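Long-range contact in polyhomeotic (Drosophila melanogaster, PDB 1KW4), which helps keep homeotic genes repressed through development as a Polycomb group component of the PRC1 complex, its SAM domain forming a helical polymer: residues I14-F25 and F39-L50. The protein carries 1 engineered substitution. Residues are numbered along the deposited sequence; the frame is centred on the assembly and turned at random.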
loop_
_atom_site.group_PDB
_atom_site.type_symbol
_atom_site.label_atom_id
_atom_site.label_comp_id
_atom_site.label_asym_id
_atom_site.label_seq_id
_atom_site.Cartn_x
_atom_site.Cartn_y
_atom_site.Cartn_z
ATOM N N ILE A 14 0.564 -10.563 5.847
ATOM C CA ILE A 14 0.979 -9.197 5.533
ATOM C C ILE A 14 2.059 -8.700 6.491
ATOM O O ILE A 14 3.002 -8.026 6.077
ATOM C CB ILE A 14 -0.230 -8.213 5.567
ATOM C CG1 ILE A 14 -1.240 -8.596 4.484
ATOM C CG2 ILE A 14 0.248 -6.782 5.320
ATOM C CD1 ILE A 14 -2.510 -7.763 4.515
ATOM N N SER A 15 1.941 -9.047 7.768
ATOM C CA SER A 15 2.926 -8.613 8.749
ATOM C C SER A 15 4.352 -9.064 8.407
ATOM O O SER A 15 5.318 -8.496 8.913
ATOM C CB SER A 15 2.536 -9.115 10.149
ATOM O OG SER A 15 2.347 -10.521 10.156
ATOM N N SER A 16 4.482 -10.072 7.546
ATOM C CA SER A 16 5.796 -10.581 7.145
ATOM C C SER A 16 6.342 -9.954 5.855
ATOM O O SER A 16 7.494 -10.202 5.481
ATOM C CB SER A 16 5.741 -12.102 6.957
ATOM O OG SER A 16 5.052 -12.439 5.756
ATOM N N TRP A 17 5.530 -9.146 5.178
ATOM C CA TRP A 17 5.956 -8.529 3.917
ATOM C C TRP A 17 7.076 -7.501 4.058
ATOM O O TRP A 17 7.064 -6.666 4.960
ATOM C CB TRP A 17 4.770 -7.847 3.219
ATOM C CG TRP A 17 3.660 -8.760 2.747
ATOM C CD1 TRP A 17 3.521 -10.103 2.990
ATOM C CD2 TRP A 17 2.498 -8.365 2.009
ATOM N NE1 TRP A 17 2.336 -10.562 2.452
ATOM C CE2 TRP A 17 1.692 -9.515 1.845
ATOM C CE3 TRP A 17 2.060 -7.145 1.470
ATOM C CZ2 TRP A 17 0.468 -9.479 1.167
ATOM C CZ3 TRP A 17 0.845 -7.109 0.797
ATOM C CH2 TRP A 17 0.060 -8.269 0.651
ATOM N N SER A 18 8.044 -7.562 3.149
ATOM C CA SER A 18 9.152 -6.613 3.146
ATOM C C SER A 18 8.727 -5.369 2.360
ATOM O O SER A 18 7.625 -5.322 1.810
ATOM C CB SER A 18 10.371 -7.232 2.460
ATOM O OG SER A 18 10.092 -7.500 1.092
ATOM N N VAL A 19 9.598 -4.364 2.309
ATOM C CA VAL A 19 9.294 -3.157 1.541
ATOM C C VAL A 19 9.149 -3.559 0.068
ATOM O O VAL A 19 8.245 -3.088 -0.627
ATOM C CB VAL A 19 10.416 -2.092 1.686
ATOM C CG1 VAL A 19 10.221 -0.968 0.664
ATOM C CG2 VAL A 19 10.391 -1.502 3.100
ATOM N N ASP A 20 10.035 -4.431 -0.412
ATOM C CA ASP A 20 9.958 -4.880 -1.805
ATOM C C ASP A 20 8.655 -5.635 -2.078
ATOM O O ASP A 20 8.060 -5.483 -3.149
ATOM C CB ASP A 20 11.150 -5.774 -2.170
ATOM C CG ASP A 20 12.449 -4.997 -2.295
ATOM O OD1 ASP A 20 12.405 -3.750 -2.374
ATOM O OD2 ASP A 20 13.520 -5.642 -2.327
ATOM N N ASP A 21 8.214 -6.446 -1.117
ATOM C CA ASP A 21 6.966 -7.199 -1.268
ATOM C C ASP A 21 5.786 -6.230 -1.415
ATOM O O ASP A 21 4.908 -6.423 -2.257
ATOM C CB ASP A 21 6.707 -8.105 -0.052
ATOM C CG ASP A 21 7.671 -9.279 0.039
ATOM O OD1 ASP A 21 8.168 -9.742 -1.013
ATOM O OD2 ASP A 21 7.915 -9.756 1.171
ATOM N N VAL A 22 5.757 -5.198 -0.576
ATOM C CA VAL A 22 4.684 -4.206 -0.638
ATOM C C VAL A 22 4.699 -3.474 -1.984
ATOM O O VAL A 22 3.645 -3.209 -2.559
ATOM C CB VAL A 22 4.811 -3.174 0.516
ATOM C CG1 VAL A 22 3.850 -1.995 0.287
ATOM C CG2 VAL A 22 4.495 -3.851 1.856
ATOM N N SER A 23 5.888 -3.161 -2.500
ATOM C CA SER A 23 5.979 -2.452 -3.779
ATOM C C SER A 23 5.400 -3.289 -4.924
ATOM O O SER A 23 4.810 -2.752 -5.864
ATOM C CB SER A 23 7.438 -2.065 -4.083
ATOM O OG SER A 23 8.210 -3.184 -4.476
ATOM N N ASN A 24 5.562 -4.604 -4.848
ATOM C CA ASN A 24 5.019 -5.482 -5.881
ATOM C C ASN A 24 3.494 -5.570 -5.763
ATOM O O ASN A 24 2.783 -5.662 -6.769
ATOM C CB ASN A 24 5.659 -6.871 -5.782
ATOM C CG ASN A 24 7.053 -6.909 -6.394
ATOM O OD1 ASN A 24 7.221 -6.637 -7.583
ATOM N ND2 ASN A 24 8.054 -7.241 -5.587
ATOM N N PHE A 25 3.002 -5.535 -4.529
ATOM C CA PHE A 25 1.567 -5.567 -4.250
ATOM C C PHE A 25 0.910 -4.318 -4.859
ATOM O O PHE A 25 -0.125 -4.407 -5.528
ATOM C CB PHE A 25 1.350 -5.612 -2.729
ATOM C CG PHE A 25 -0.077 -5.369 -2.294
ATOM C CD1 PHE A 25 -1.064 -6.327 -2.506
ATOM C CD2 PHE A 25 -0.419 -4.188 -1.636
ATOM C CE1 PHE A 25 -2.371 -6.117 -2.067
ATOM C CE2 PHE A 25 -1.726 -3.965 -1.191
ATOM C CZ PHE A 25 -2.703 -4.937 -1.407
ATOM N N PHE A 39 6.004 4.327 -2.259
ATOM C CA PHE A 39 5.990 3.322 -1.199
ATOM C C PHE A 39 7.412 2.877 -0.860
ATOM O O PHE A 39 7.752 2.683 0.311
ATOM C CB PHE A 39 5.132 2.108 -1.603
ATOM C CG PHE A 39 3.665 2.293 -1.328
ATOM C CD1 PHE A 39 2.865 3.046 -2.184
ATOM C CD2 PHE A 39 3.096 1.768 -0.170
ATOM C CE1 PHE A 39 1.520 3.279 -1.888
ATOM C CE2 PHE A 39 1.754 1.996 0.138
ATOM C CZ PHE A 39 0.965 2.753 -0.721
ATOM N N ILE A 40 8.251 2.728 -1.881
ATOM C CA ILE A 40 9.631 2.316 -1.652
ATOM C C ILE A 40 10.388 3.420 -0.914
ATOM O O ILE A 40 11.098 3.150 0.060
ATOM C CB ILE A 40 10.349 1.990 -2.987
ATOM C CG1 ILE A 40 9.711 0.753 -3.625
ATOM C CG2 ILE A 40 11.841 1.733 -2.741
ATOM C CD1 ILE A 40 10.203 0.463 -5.042
ATOM N N GLN A 41 10.218 4.660 -1.367
ATOM C CA GLN A 41 10.893 5.803 -0.751
ATOM C C GLN A 41 10.505 6.004 0.715
ATOM O O GLN A 41 11.338 6.396 1.532
ATOM C CB GLN A 41 10.596 7.082 -1.542
ATOM C CG GLN A 41 11.243 8.333 -0.958
ATOM C CD GLN A 41 10.921 9.586 -1.749
ATOM O OE1 GLN A 41 9.756 9.959 -1.900
ATOM N NE2 GLN A 41 11.957 10.246 -2.260
ATOM N N GLN A 42 9.246 5.739 1.052
ATOM C CA GLN A 42 8.791 5.903 2.429
ATOM C C GLN A 42 9.007 4.642 3.267
ATOM O O GLN A 42 8.598 4.588 4.431
ATOM C CB GLN A 42 7.314 6.305 2.460
ATOM C CG GLN A 42 7.032 7.690 1.885
ATOM C CD GLN A 42 7.820 8.784 2.588
ATOM O OE1 GLN A 42 7.785 8.901 3.813
ATOM N NE2 GLN A 42 8.533 9.592 1.812
ATOM N N GLU A 43 9.653 3.646 2.666
ATOM C CA GLU A 43 9.967 2.371 3.315
ATOM C C GLU A 43 8.763 1.719 3.989
ATOM O O GLU A 43 8.807 1.339 5.164
ATOM C CB GLU A 43 11.103 2.573 4.328
ATOM C CG GLU A 43 12.309 3.267 3.711
ATOM C CD GLU A 43 13.450 3.463 4.689
ATOM O OE1 GLU A 43 13.196 3.912 5.825
ATOM O OE2 GLU A 43 14.608 3.181 4.310
ATOM N N ILE A 44 7.687 1.581 3.223
ATOM C CA ILE A 44 6.468 0.965 3.726
ATOM C C ILE A 44 6.565 -0.560 3.602
ATOM O O ILE A 44 6.530 -1.098 2.489
ATOM C CB ILE A 44 5.224 1.433 2.911
ATOM C CG1 ILE A 44 5.123 2.968 2.899
ATOM C CG2 ILE A 44 3.955 0.788 3.478
ATOM C CD1 ILE A 44 4.806 3.603 4.230
ATOM N N ASP A 45 6.716 -1.255 4.729
ATOM C CA ASP A 45 6.743 -2.716 4.710
ATOM C C ASP A 45 5.359 -3.179 5.166
ATOM O O ASP A 45 4.469 -2.350 5.352
ATOM C CB ASP A 45 7.847 -3.288 5.620
ATOM C CG ASP A 45 7.698 -2.881 7.077
ATOM O OD1 ASP A 45 6.710 -2.208 7.437
ATOM O OD2 ASP A 45 8.592 -3.251 7.871
ATOM N N GLY A 46 5.170 -4.487 5.329
ATOM C CA GLY A 46 3.870 -5.008 5.729
ATOM C C GLY A 46 3.290 -4.457 7.020
ATOM O O GLY A 46 2.097 -4.144 7.092
ATOM N N GLN A 47 4.120 -4.349 8.051
ATOM C CA GLN A 47 3.652 -3.820 9.330
ATOM C C GLN A 47 3.134 -2.393 9.174
ATOM O O GLN A 47 2.126 -2.024 9.781
ATOM C CB GLN A 47 4.779 -3.868 10.363
ATOM C CG GLN A 47 5.087 -5.272 10.866
ATOM C CD GLN A 47 4.086 -5.757 11.897
ATOM O OE1 GLN A 47 2.874 -5.699 11.684
ATOM N NE2 GLN A 47 4.592 -6.244 13.027
ATOM N N ALA A 48 3.817 -1.592 8.361
ATOM C CA ALA A 48 3.396 -0.213 8.129
ATOM C C ALA A 48 2.121 -0.175 7.285
ATOM O O ALA A 48 1.230 0.646 7.520
ATOM C CB ALA A 48 4.506 0.566 7.428
ATOM N N LEU A 49 2.042 -1.062 6.297
ATOM C CA LEU A 49 0.877 -1.128 5.413
ATOM C C LEU A 49 -0.414 -1.376 6.199
ATOM O O LEU A 49 -1.470 -0.819 5.881
ATOM C CB LEU A 49 1.071 -2.239 4.375
ATOM C CG LEU A 49 -0.024 -2.409 3.321
ATOM C CD1 LEU A 49 -0.124 -1.141 2.475
ATOM C CD2 LEU A 49 0.290 -3.616 2.439
ATOM N N LEU A 50 -0.325 -2.213 7.225
ATOM C CA LEU A 50 -1.486 -2.527 8.047
ATOM C C LEU A 50 -2.000 -1.302 8.807
ATOM O O LEU A 50 -3.177 -1.241 9.176
ATOM C CB LEU A 50 -1.139 -3.648 9.031
ATOM C CG LEU A 50 -0.950 -5.033 8.397
ATOM C CD1 LEU A 50 -0.335 -5.995 9.400
ATOM C CD2 LEU A 50 -2.296 -5.548 7.906
HETATM O O HOH W 1 6.582 -6.313 7.726
HETATM O O HOH W 2 6.910 -0.492 -0.380
#
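Gly46 N, at the start of helix 46-51, donates a nearly straight hydrogen bond of 2.9 Å to Trp17 O, arriving above the carbonyl plane. The short axes of helices 19-25 and 46-50 lie 9.7 Å apart at 52°. Gly46 suits its place because Ile14 O sits 3.2 Å from its CA, in a CH···O contact where a side chain would collide. One water joins Ser15 O and Trp17 O to Gln47 N; a second bridges Val19 O and Ile44 O. Ser18, in a capping box with Asp21, and Asp45, whose carboxylate accepts from Ala48 N, offer short polar side chains to first-turn N-H groups of their helices. Branched Val22 straddles Ile44 O: CG2 packs on the Asp45 backbone, and CG1 reaches Phe39 CD2 at 3.9 Å. Leu49, with CG anti to its backbone N (chi1 -177°), sends CD2 inward to Trp17 CZ3 at 3.9 Å and on to Phe25. Leu50 crosses Ile14 obliquely, CG lying 3.7 Å from Ile14 CG2; an alanine here would probably open a gap beside Ile14, leaving it less apolar cover. Ile14, Phe25 and Leu49 also touch helix 65-78, contributing to the hydrophobic core of the five-helix SAM domain.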